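Local coordinates for protein UTP-glucose-1-phosphate uridylyltransferase 2 (Trypanosoma brucei, PDB 3GUE) that probably catalyses the formation of UDP-glucose and diphosphate from UTP and alpha-D-glucose 1-phosphate, and binds UDP-glucose, at residues L61-L74 / T226-K238. Numbering follows the deposited sequence.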
loop_
_atom_site.group_PDB
_atom_site.type_symbol
_atom_site.label_atom_id
_atom_site.label_comp_id
_atom_site.label_asym_id
_atom_site.label_seq_id
_atom_site.Cartn_x
_atom_site.Cartn_y
_atom_site.Cartn_z
ATOM N N LEU A 61 18.800 -3.307 10.192
ATOM C CA LEU A 61 19.503 -2.287 9.407
ATOM C C LEU A 61 20.797 -1.745 10.042
ATOM O O LEU A 61 21.806 -1.543 9.335
ATOM C CB LEU A 61 18.539 -1.145 9.133
ATOM C CG LEU A 61 18.772 -0.161 8.012
ATOM C CD1 LEU A 61 18.476 -0.780 6.682
ATOM C CD2 LEU A 61 17.821 0.986 8.294
ATOM N N GLN A 62 20.774 -1.524 11.358
ATOM C CA GLN A 62 21.952 -1.035 12.097
ATOM C C GLN A 62 23.140 -1.976 11.957
ATOM O O GLN A 62 24.267 -1.528 11.705
ATOM C CB GLN A 62 21.640 -0.805 13.586
ATOM C CG GLN A 62 22.525 0.272 14.226
ATOM C CD GLN A 62 22.185 0.550 15.680
ATOM N N GLY A 63 22.884 -3.271 12.128
ATOM C CA GLY A 63 23.870 -4.292 11.835
ATOM C C GLY A 63 24.448 -4.102 10.447
ATOM O O GLY A 63 25.612 -3.735 10.312
ATOM N N ILE A 64 23.613 -4.265 9.417
ATOM C CA ILE A 64 24.079 -4.511 8.044
ATOM C C ILE A 64 24.664 -3.320 7.281
ATOM O O ILE A 64 25.341 -3.508 6.257
ATOM C CB ILE A 64 22.977 -5.183 7.177
ATOM C CG1 ILE A 64 21.671 -4.383 7.202
ATOM C CG2 ILE A 64 22.743 -6.632 7.628
ATOM C CD1 ILE A 64 20.845 -4.484 5.908
ATOM N N GLU A 65 24.384 -2.101 7.762
ATOM C CA GLU A 65 24.862 -0.868 7.110
ATOM C C GLU A 65 26.232 -0.393 7.623
ATOM O O GLU A 65 26.616 -0.679 8.748
ATOM C CB GLU A 65 23.823 0.250 7.252
ATOM C CG GLU A 65 22.610 0.067 6.340
ATOM C CD GLU A 65 21.660 1.262 6.347
ATOM O OE1 GLU A 65 21.791 2.147 7.225
ATOM O OE2 GLU A 65 20.774 1.308 5.472
ATOM N N THR A 66 26.962 0.336 6.782
ATOM C CA THR A 66 28.267 0.887 7.164
ATOM C C THR A 66 28.298 2.407 6.957
ATOM O O THR A 66 27.395 2.969 6.331
ATOM C CB THR A 66 29.430 0.227 6.367
ATOM O OG1 THR A 66 29.313 0.562 4.977
ATOM C CG2 THR A 66 29.427 -1.298 6.539
ATOM N N LYS A 67 29.326 3.070 7.486
ATOM C CA LYS A 67 29.577 4.477 7.166
ATOM C C LYS A 67 30.037 4.614 5.700
ATOM O O LYS A 67 30.564 3.659 5.113
ATOM C CB LYS A 67 30.629 5.080 8.098
ATOM C CG LYS A 67 30.174 5.249 9.566
ATOM C CD LYS A 67 31.221 5.940 10.422
ATOM C CE LYS A 67 32.295 4.970 10.921
ATOM N NZ LYS A 67 33.261 5.621 11.871
ATOM N N GLY A 68 29.844 5.802 5.126
ATOM C CA GLY A 68 30.268 6.077 3.753
ATOM C C GLY A 68 29.146 5.710 2.808
ATOM O O GLY A 68 28.290 4.883 3.157
ATOM N N GLU A 69 29.096 6.370 1.647
ATOM C CA GLU A 69 28.127 6.013 0.599
ATOM C C GLU A 69 28.819 5.869 -0.745
ATOM O O GLU A 69 29.794 6.547 -1.024
ATOM C CB GLU A 69 27.016 7.044 0.476
ATOM C CG GLU A 69 26.122 7.120 1.700
ATOM C CD GLU A 69 25.283 8.363 1.705
ATOM O OE1 GLU A 69 25.658 9.312 1.001
ATOM O OE2 GLU A 69 24.259 8.406 2.424
ATOM N N ASN A 70 28.285 4.979 -1.561
ATOM C CA ASN A 70 28.736 4.814 -2.914
ATOM C C ASN A 70 27.795 5.629 -3.779
ATOM O O ASN A 70 26.772 5.090 -4.225
ATOM C CB ASN A 70 28.669 3.330 -3.312
ATOM C CG ASN A 70 29.408 3.032 -4.623
ATOM O OD1 ASN A 70 29.814 3.946 -5.341
ATOM N ND2 ASN A 70 29.572 1.736 -4.939
ATOM N N THR A 71 28.145 6.908 -4.010
ATOM C CA THR A 71 27.312 7.831 -4.831
ATOM C C THR A 71 27.102 7.307 -6.261
ATOM O O THR A 71 26.074 7.565 -6.863
ATOM C CB THR A 71 27.868 9.280 -4.847
ATOM O OG1 THR A 71 28.210 9.662 -3.513
ATOM C CG2 THR A 71 26.824 10.279 -5.375
ATOM N N ALA A 72 28.063 6.540 -6.776
ATOM C CA ALA A 72 27.906 5.842 -8.058
ATOM C C ALA A 72 26.629 4.988 -8.161
ATOM O O ALA A 72 26.001 4.943 -9.232
ATOM C CB ALA A 72 29.150 5.018 -8.373
ATOM N N LEU A 73 26.241 4.341 -7.056
ATOM C CA LEU A 73 24.945 3.639 -6.957
ATOM C C LEU A 73 23.709 4.527 -6.944
ATOM O O LEU A 73 22.700 4.194 -7.574
ATOM C CB LEU A 73 24.909 2.676 -5.751
ATOM C CG LEU A 73 25.804 1.442 -5.921
ATOM C CD1 LEU A 73 25.986 0.745 -4.592
ATOM C CD2 LEU A 73 25.306 0.449 -7.052
ATOM N N LEU A 74 23.755 5.643 -6.219
ATOM C CA LEU A 74 22.639 6.593 -6.229
ATOM C C LEU A 74 22.388 7.118 -7.644
ATOM O O LEU A 74 21.237 7.298 -8.082
ATOM C CB LEU A 74 22.921 7.763 -5.284
ATOM C CG LEU A 74 21.848 8.846 -5.246
ATOM C CD1 LEU A 74 20.492 8.344 -4.746
ATOM C CD2 LEU A 74 22.333 10.047 -4.441
ATOM N N THR A 226 11.936 6.223 2.626
ATOM C CA THR A 226 13.156 6.966 2.342
ATOM C C THR A 226 14.087 6.149 1.440
ATOM O O THR A 226 14.284 4.942 1.631
ATOM C CB THR A 226 13.882 7.477 3.672
ATOM O OG1 THR A 226 14.934 8.380 3.345
ATOM C CG2 THR A 226 14.477 6.320 4.511
ATOM N N LEU A 227 14.641 6.808 0.437
ATOM C CA LEU A 227 15.753 6.224 -0.285
ATOM C C LEU A 227 17.004 6.260 0.637
ATOM O O LEU A 227 17.548 7.328 0.924
ATOM C CB LEU A 227 15.975 6.991 -1.581
ATOM C CG LEU A 227 16.769 6.189 -2.614
ATOM C CD1 LEU A 227 16.335 6.514 -4.053
ATOM C CD2 LEU A 227 18.258 6.342 -2.434
ATOM N N ASP A 228 17.429 5.098 1.129
ATOM C CA ASP A 228 18.615 5.004 2.010
ATOM C C ASP A 228 19.772 4.544 1.155
ATOM O O ASP A 228 19.812 3.380 0.749
ATOM C CB ASP A 228 18.372 3.989 3.134
ATOM C CG ASP A 228 19.510 3.938 4.172
ATOM O OD1 ASP A 228 20.681 4.310 3.914
ATOM O OD2 ASP A 228 19.210 3.495 5.295
ATOM N N VAL A 229 20.697 5.444 0.836
ATOM C CA VAL A 229 21.852 5.025 0.034
ATOM C C VAL A 229 22.707 3.918 0.735
ATOM O O VAL A 229 23.262 3.054 0.056
ATOM C CB VAL A 229 22.695 6.224 -0.481
ATOM C CG1 VAL A 229 23.814 5.748 -1.426
ATOM C CG2 VAL A 229 21.801 7.251 -1.188
ATOM N N ARG A 230 22.749 3.905 2.072
ATOM C CA ARG A 230 23.500 2.857 2.821
ATOM C C ARG A 230 22.848 1.445 2.728
ATOM O O ARG A 230 23.536 0.427 2.820
ATOM C CB ARG A 230 23.769 3.272 4.290
ATOM C CG ARG A 230 24.516 4.618 4.439
ATOM C CD ARG A 230 25.046 4.871 5.877
ATOM N NE ARG A 230 23.994 5.349 6.777
ATOM C CZ ARG A 230 23.958 6.554 7.352
ATOM N NH1 ARG A 230 24.938 7.446 7.152
ATOM N NH2 ARG A 230 22.929 6.873 8.141
ATOM N N LEU A 231 21.538 1.406 2.521
ATOM C CA LEU A 231 20.818 0.158 2.279
ATOM C C LEU A 231 20.954 -0.233 0.821
ATOM O O LEU A 231 21.099 -1.413 0.467
ATOM C CB LEU A 231 19.354 0.318 2.614
ATOM C CG LEU A 231 18.494 -0.952 2.593
ATOM C CD1 LEU A 231 19.090 -2.128 3.433
ATOM C CD2 LEU A 231 17.092 -0.593 3.062
ATOM N N LEU A 232 20.888 0.758 -0.035
ATOM C CA LEU A 232 21.259 0.520 -1.413
ATOM C C LEU A 232 22.640 -0.118 -1.506
ATOM O O LEU A 232 22.814 -1.108 -2.222
ATOM C CB LEU A 232 21.190 1.805 -2.226
ATOM C CG LEU A 232 21.583 1.686 -3.701
ATOM C CD1 LEU A 232 20.863 0.451 -4.346
ATOM C CD2 LEU A 232 21.212 2.973 -4.381
ATOM N N ASP A 233 23.610 0.452 -0.788
ATOM C CA ASP A 233 25.007 -0.024 -0.773
ATOM C C ASP A 233 25.039 -1.503 -0.385
ATOM O O ASP A 233 25.688 -2.303 -1.040
ATOM C CB ASP A 233 25.854 0.772 0.240
ATOM C CG ASP A 233 26.250 2.161 -0.240
ATOM O OD1 ASP A 233 26.091 2.495 -1.428
ATOM O OD2 ASP A 233 26.770 2.927 0.595
ATOM N N TYR A 234 24.307 -1.840 0.679
ATOM C CA TYR A 234 24.186 -3.203 1.190
ATOM C C TYR A 234 23.629 -4.198 0.185
ATOM O O TYR A 234 24.179 -5.294 0.013
ATOM C CB TYR A 234 23.306 -3.236 2.424
ATOM C CG TYR A 234 23.023 -4.650 2.898
ATOM C CD1 TYR A 234 24.017 -5.401 3.525
ATOM C CD2 TYR A 234 21.771 -5.242 2.689
ATOM C CE1 TYR A 234 23.785 -6.682 3.944
ATOM C CE2 TYR A 234 21.519 -6.537 3.107
ATOM C CZ TYR A 234 22.545 -7.255 3.745
ATOM O OH TYR A 234 22.327 -8.547 4.193
ATOM N N MET A 235 22.531 -3.806 -0.448
ATOM C CA MET A 235 21.845 -4.630 -1.438
ATOM C C MET A 235 22.782 -4.997 -2.592
ATOM O O MET A 235 22.877 -6.165 -3.019
ATOM C CB MET A 235 20.652 -3.849 -1.959
ATOM C CG MET A 235 19.794 -4.622 -2.933
ATOM S SD MET A 235 18.693 -3.502 -3.787
ATOM C CE MET A 235 17.883 -4.703 -4.878
ATOM N N HIS A 236 23.462 -3.978 -3.095
ATOM C CA HIS A 236 24.492 -4.139 -4.121
ATOM C C HIS A 236 25.699 -5.046 -3.718
ATOM O O HIS A 236 26.150 -5.895 -4.502
ATOM C CB HIS A 236 24.964 -2.739 -4.524
ATOM C CG HIS A 236 26.018 -2.738 -5.577
ATOM N ND1 HIS A 236 25.748 -2.996 -6.906
ATOM C CD2 HIS A 236 27.343 -2.496 -5.504
ATOM C CE1 HIS A 236 26.869 -2.925 -7.602
ATOM N NE2 HIS A 236 27.851 -2.623 -6.771
ATOM N N GLU A 237 26.207 -4.861 -2.504
ATOM C CA GLU A 237 27.348 -5.630 -1.985
ATOM C C GLU A 237 27.025 -7.108 -1.849
ATOM O O GLU A 237 27.880 -7.946 -2.090
ATOM C CB GLU A 237 27.775 -5.119 -0.604
ATOM C CG GLU A 237 28.634 -3.878 -0.581
ATOM C CD GLU A 237 28.266 -2.979 0.592
ATOM O OE1 GLU A 237 27.721 -3.508 1.603
ATOM O OE2 GLU A 237 28.494 -1.744 0.485
ATOM N N LYS A 238 25.799 -7.408 -1.418
ATOM C CA LYS A 238 25.283 -8.787 -1.359
ATOM C C LYS A 238 24.709 -9.274 -2.703
ATOM O O LYS A 238 24.144 -10.385 -2.777
ATOM C CB LYS A 238 24.206 -8.902 -0.255
ATOM C CG LYS A 238 24.707 -8.543 1.165
ATOM C CD LYS A 238 25.761 -9.526 1.729
ATOM C CE LYS A 238 25.147 -10.873 2.149
ATOM N NZ LYS A 238 23.986 -10.784 3.092
HETATM O O HOH W 1 26.705 -2.154 3.986
HETATM O O HOH W 2 20.402 4.424 7.786
HETATM O O HOH W 3 25.744 0.254 3.910
HETATM O O HOH W 4 27.669 2.114 2.747
#
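Ile64 and Leu73 clasp helix 229-237 through CH-pi contacts with Tyr234 and His236, where the chain 61-74 wraps the outer surface of this helix in the GT-A-type nucleotidyltransferase domain. Ile64 CD1 lies over one face of the Tyr234 ring, 3.5 Å from its centroid. At an Ile64 chi1 of 54°, CG1 is flanked by both backbone neighbours and carries CD1 over that ring; CD1 also meets Leu231 CD1. Leu73 CD2 sits over a face of the His236 imidazole, 3.6 Å from the centroid, while Leu73 CB packs on Leu232 CD2. Between these ends, Asn70 N gives a weak, bifurcated pair of hydrogen bonds to Asp233 OD1 and OD2, each 3.3 Å away. A water bonded to Thr66 OG1 also donates to Gly68 O. At the helix start the extended Glu65 side chain brings OE2 to 2.7 Å from Asp228 OD2, with the carboxylate planes 82° apart; this distance is consistent with one of the two acids being protonated. Another water donates to both Glu65 OE1 and Asp228 OD2. Glu65 OE1 lies at the edge of the Arg230 guanidinium in a long salt bridge, 3.9 Å from NE. Further out, Arg371 forms a salt bridge with Asp228 OD2, while Glu363 hydrogen-bonds to Tyr234 OH and Tyr214 to His236 ND1. Leu231 and Leu232 reach Trp307 of strand 300-309, joining the helix to the central mixed sheet. Asp228 is the N-cap: its carboxylate, swung opposite the residue's own N (chi1 -174°), turns OD1 back to the first turn, where it accepts weak bonds from Leu231 N and, at 2.8 Å, from Arg230 N.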